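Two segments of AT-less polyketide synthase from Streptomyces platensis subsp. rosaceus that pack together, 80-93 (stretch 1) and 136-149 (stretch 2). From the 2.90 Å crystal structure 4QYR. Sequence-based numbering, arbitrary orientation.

Stretch 1 80-93: LSRLEAELMDPQHR
Stretch 2 136-149: GVAPDGFTATGNAH

Stretch 1 folds as a short helix, 82-86, a break at L87 to D89 and a second helix from P90; stretch 2 runs extended from V137 to D140 and then turns helical from about G141. Helices 82-86 and 141-147 cross at -48°, their N-to-C directions broadly alike, with axes 8.9 Å apart at closest approach. The register pairs E84 with F142 (CA to CA 5.5 Å), L87 with T143 (5.2 Å), M88 with G146 (4.0 Å) and D89 with N147 (5.5 Å).

The break is the tightest point. L87 (-102/7) and M88 (-96/121) leave helical geometry, and D89 N donates to G146 O at 2.8 Å and 160°. G146 lets the backbones meet: an ideal CB there would sit 2.4 Å from L87 O, a clash. N147, chi1 m, turns its amide back, so that ND2 gives T143 O a 2.8 Å hydrogen bond and L87 O a weak one at 3.0 Å.

D89, chi1 t, caps the second helix, OD1 accepting from Q91 N at 3.1 Å, while OD2 takes Q91 NE2 at 2.9 Å. D140, also t, caps helix 141-147 through OD2 and F142 N (3.0 Å); its own N donates to T143 OG1 at 3.1 Å.

L87 (m, t) points toward stretch 2 and supplies the apolar centre: CD2 lies 3.9 Å from V137 CG1, CD1 4.0 Å from F142 CB and 3.8 Å from D140 CB. F142 (m, chi2 -41°) lays one ring face against E84 (t, t), whose CB stands 3.6 Å from the ring centroid, almost on the normal, a CH-pi contact; L83 CG meets the edge, 4.2 Å from CD2 of F142. H92 (m, chi2 -155°) closes the far end, with G146 O over one face, 3.7 Å from H92 CE1, and A148 O at the edge, 3.0 Å from the same CE1.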

# COMPACT_ATOMS: atom_id res chain seq x y z
N LEU A 80 -0.12 27.06 -2.36
CA LEU A 80 -0.06 26.51 -3.71
C LEU A 80 -0.47 27.50 -4.80
O LEU A 80 -1.48 28.19 -4.68
CB LEU A 80 -0.93 25.26 -3.81
CG LEU A 80 -0.74 24.10 -2.85
CD1 LEU A 80 -1.92 23.12 -2.96
CD2 LEU A 80 0.56 23.38 -3.13
N SER A 81 0.34 27.56 -5.86
CA SER A 81 0.00 28.13 -7.15
C SER A 81 -1.44 27.81 -7.48
O SER A 81 -1.90 26.71 -7.17
CB SER A 81 0.88 27.51 -8.25
OG SER A 81 2.15 27.08 -7.76
N ARG A 82 -2.16 28.72 -8.12
CA ARG A 82 -3.46 28.30 -8.67
C ARG A 82 -3.23 27.16 -9.66
O ARG A 82 -3.96 26.17 -9.67
CB ARG A 82 -4.19 29.45 -9.36
CG ARG A 82 -5.32 28.94 -10.25
CD ARG A 82 -6.32 29.98 -10.68
NE ARG A 82 -7.13 30.48 -9.57
CZ ARG A 82 -8.22 29.87 -9.11
NH1 ARG A 82 -8.64 28.72 -9.63
NH2 ARG A 82 -8.89 30.41 -8.10
N LEU A 83 -2.19 27.29 -10.48
CA LEU A 83 -1.80 26.26 -11.43
C LEU A 83 -1.45 24.91 -10.78
O LEU A 83 -1.87 23.86 -11.26
CB LEU A 83 -0.63 26.78 -12.25
CG LEU A 83 -0.14 25.85 -13.36
CD1 LEU A 83 -1.26 25.47 -14.33
CD2 LEU A 83 1.03 26.51 -14.08
N GLU A 84 -0.70 24.91 -9.69
CA GLU A 84 -0.38 23.66 -9.02
C GLU A 84 -1.64 23.00 -8.49
O GLU A 84 -1.77 21.78 -8.46
CB GLU A 84 0.62 23.87 -7.88
CG GLU A 84 0.87 22.62 -7.07
CD GLU A 84 2.12 22.69 -6.21
OE1 GLU A 84 2.59 23.83 -5.92
OE2 GLU A 84 2.63 21.61 -5.81
N ALA A 85 -2.59 23.83 -8.06
CA ALA A 85 -3.80 23.31 -7.45
C ALA A 85 -4.76 22.85 -8.52
O ALA A 85 -5.50 21.90 -8.31
CB ALA A 85 -4.43 24.36 -6.59
N GLU A 86 -4.75 23.52 -9.67
CA GLU A 86 -5.67 23.18 -10.75
C GLU A 86 -5.34 21.82 -11.41
O GLU A 86 -6.20 21.19 -12.01
CB GLU A 86 -5.68 24.28 -11.81
CG GLU A 86 -6.55 25.45 -11.42
CD GLU A 86 -6.64 26.56 -12.47
OE1 GLU A 86 -5.77 26.61 -13.36
OE2 GLU A 86 -7.60 27.37 -12.40
N LEU A 87 -4.09 21.38 -11.28
CA LEU A 87 -3.69 20.13 -11.87
C LEU A 87 -3.64 19.07 -10.78
O LEU A 87 -3.20 17.94 -11.03
CB LEU A 87 -2.34 20.26 -12.55
CG LEU A 87 -2.36 21.36 -13.61
CD1 LEU A 87 -0.97 21.69 -14.11
CD2 LEU A 87 -3.26 20.95 -14.76
N MSE A 88 -4.09 19.43 -9.59
CA MSE A 88 -4.05 18.51 -8.46
C MSE A 88 -5.37 17.81 -8.28
O MSE A 88 -6.39 18.45 -8.09
CB MSE A 88 -3.70 19.23 -7.17
CG MSE A 88 -3.51 18.26 -6.00
SE MSE A 88 -2.82 19.16 -4.41
CE MSE A 88 -1.46 20.26 -5.28
N ASP A 89 -5.34 16.48 -8.36
CA ASP A 89 -6.49 15.62 -8.13
C ASP A 89 -7.26 16.13 -6.94
O ASP A 89 -6.70 16.25 -5.85
CB ASP A 89 -6.00 14.19 -7.90
CG ASP A 89 -7.13 13.19 -7.67
OD1 ASP A 89 -8.31 13.53 -7.89
OD2 ASP A 89 -6.82 12.02 -7.33
N PRO A 90 -8.54 16.47 -7.14
CA PRO A 90 -9.41 16.89 -6.04
C PRO A 90 -9.40 15.90 -4.89
O PRO A 90 -9.62 16.30 -3.75
CB PRO A 90 -10.77 16.96 -6.72
CG PRO A 90 -10.45 17.40 -8.07
CD PRO A 90 -9.23 16.60 -8.43
N GLN A 91 -9.13 14.63 -5.16
CA GLN A 91 -8.96 13.64 -4.11
C GLN A 91 -7.82 14.04 -3.16
O GLN A 91 -7.95 13.93 -1.94
CB GLN A 91 -8.70 12.25 -4.69
CG GLN A 91 -9.84 11.73 -5.56
CD GLN A 91 -9.70 10.26 -5.89
OE1 GLN A 91 -10.58 9.45 -5.60
NE2 GLN A 91 -8.58 9.90 -6.48
N HIS A 92 -6.71 14.51 -3.70
CA HIS A 92 -5.63 14.95 -2.83
C HIS A 92 -6.05 16.19 -2.07
O HIS A 92 -5.66 16.38 -0.93
CB HIS A 92 -4.35 15.24 -3.62
CG HIS A 92 -3.85 14.08 -4.43
ND1 HIS A 92 -2.53 13.95 -4.79
CD2 HIS A 92 -4.49 13.02 -4.97
CE1 HIS A 92 -2.38 12.86 -5.52
NE2 HIS A 92 -3.56 12.27 -5.64
N ARG A 93 -6.86 17.02 -2.70
CA ARG A 93 -7.23 18.30 -2.10
C ARG A 93 -8.17 18.07 -0.92
O ARG A 93 -7.94 18.60 0.16
CB ARG A 93 -7.89 19.23 -3.11
CG ARG A 93 -7.18 19.31 -4.45
CD ARG A 93 -7.52 20.56 -5.16
NE ARG A 93 -7.52 20.37 -6.60
CZ ARG A 93 -8.53 20.70 -7.40
NH1 ARG A 93 -9.64 21.22 -6.88
NH2 ARG A 93 -8.44 20.51 -8.71
N GLY A 136 -7.68 18.10 -22.95
CA GLY A 136 -6.62 18.55 -23.82
C GLY A 136 -5.48 19.23 -23.09
O GLY A 136 -4.63 19.85 -23.70
N VAL A 137 -5.47 19.11 -21.77
CA VAL A 137 -4.49 19.80 -20.95
C VAL A 137 -3.12 19.19 -21.12
O VAL A 137 -2.88 18.05 -20.71
CB VAL A 137 -4.89 19.76 -19.47
CG1 VAL A 137 -3.87 20.46 -18.61
CG2 VAL A 137 -6.25 20.41 -19.30
N ALA A 138 -2.21 19.95 -21.73
CA ALA A 138 -0.83 19.50 -21.90
C ALA A 138 -0.23 19.16 -20.53
O ALA A 138 -0.63 19.72 -19.51
CB ALA A 138 -0.01 20.55 -22.59
N PRO A 139 0.70 18.20 -20.50
CA PRO A 139 1.34 17.85 -19.23
C PRO A 139 2.16 18.99 -18.62
O PRO A 139 2.79 19.76 -19.35
CB PRO A 139 2.24 16.67 -19.61
CG PRO A 139 2.37 16.73 -21.11
CD PRO A 139 1.08 17.29 -21.59
N ASP A 140 2.13 19.10 -17.30
CA ASP A 140 3.06 19.96 -16.58
C ASP A 140 3.75 19.13 -15.51
O ASP A 140 3.35 18.00 -15.25
CB ASP A 140 2.35 21.17 -15.94
CG ASP A 140 3.32 22.08 -15.18
OD1 ASP A 140 4.37 22.45 -15.75
OD2 ASP A 140 3.05 22.37 -14.00
N GLY A 141 4.79 19.69 -14.91
CA GLY A 141 5.43 19.10 -13.75
C GLY A 141 4.48 18.94 -12.58
O GLY A 141 4.69 18.08 -11.74
N PHE A 142 3.43 19.75 -12.53
CA PHE A 142 2.47 19.65 -11.43
C PHE A 142 1.48 18.52 -11.63
O PHE A 142 0.86 18.07 -10.65
CB PHE A 142 1.71 20.97 -11.25
CG PHE A 142 2.53 22.08 -10.67
CD1 PHE A 142 3.43 21.83 -9.65
CD2 PHE A 142 2.44 23.37 -11.19
CE1 PHE A 142 4.20 22.86 -9.13
CE2 PHE A 142 3.19 24.39 -10.68
CZ PHE A 142 4.08 24.14 -9.66
N THR A 143 1.31 18.08 -12.87
CA THR A 143 0.32 17.04 -13.15
C THR A 143 0.72 15.72 -12.52
O THR A 143 -0.08 15.08 -11.84
CB THR A 143 0.12 16.78 -14.64
OG1 THR A 143 0.02 18.01 -15.36
CG2 THR A 143 -1.14 15.95 -14.83
N ALA A 144 1.97 15.34 -12.76
CA ALA A 144 2.53 14.10 -12.22
C ALA A 144 2.45 14.06 -10.69
O ALA A 144 1.91 13.12 -10.10
CB ALA A 144 3.96 13.96 -12.67
N THR A 145 3.00 15.09 -10.07
CA THR A 145 2.84 15.33 -8.66
C THR A 145 1.37 15.38 -8.24
O THR A 145 0.99 14.92 -7.15
CB THR A 145 3.55 16.63 -8.30
OG1 THR A 145 4.86 16.31 -7.81
CG2 THR A 145 2.77 17.44 -7.25
N GLY A 146 0.52 15.93 -9.10
CA GLY A 146 -0.85 16.19 -8.71
C GLY A 146 -1.74 14.98 -8.81
O GLY A 146 -2.91 15.02 -8.44
N ASN A 147 -1.18 13.90 -9.31
CA ASN A 147 -2.01 12.76 -9.61
C ASN A 147 -1.45 11.40 -9.26
O ASN A 147 -2.15 10.41 -9.39
CB ASN A 147 -2.35 12.80 -11.08
CG ASN A 147 -3.36 13.85 -11.37
OD1 ASN A 147 -4.56 13.65 -11.13
ND2 ASN A 147 -2.90 15.02 -11.83
N ALA A 148 -0.22 11.35 -8.79
CA ALA A 148 0.33 10.10 -8.31
C ALA A 148 -0.28 9.75 -6.94
O ALA A 148 -0.39 10.62 -6.07
CB ALA A 148 1.83 10.20 -8.22
N HIS A 149 -0.69 8.50 -6.75
CA HIS A 149 -1.34 8.14 -5.48
C HIS A 149 -0.40 8.31 -4.29
O HIS A 149 -0.83 8.67 -3.19
CB HIS A 149 -1.85 6.71 -5.52
CG HIS A 149 -3.05 6.52 -6.38
ND1 HIS A 149 -3.83 7.57 -6.82
CD2 HIS A 149 -3.61 5.40 -6.90
CE1 HIS A 149 -4.82 7.10 -7.56
NE2 HIS A 149 -4.71 5.79 -7.62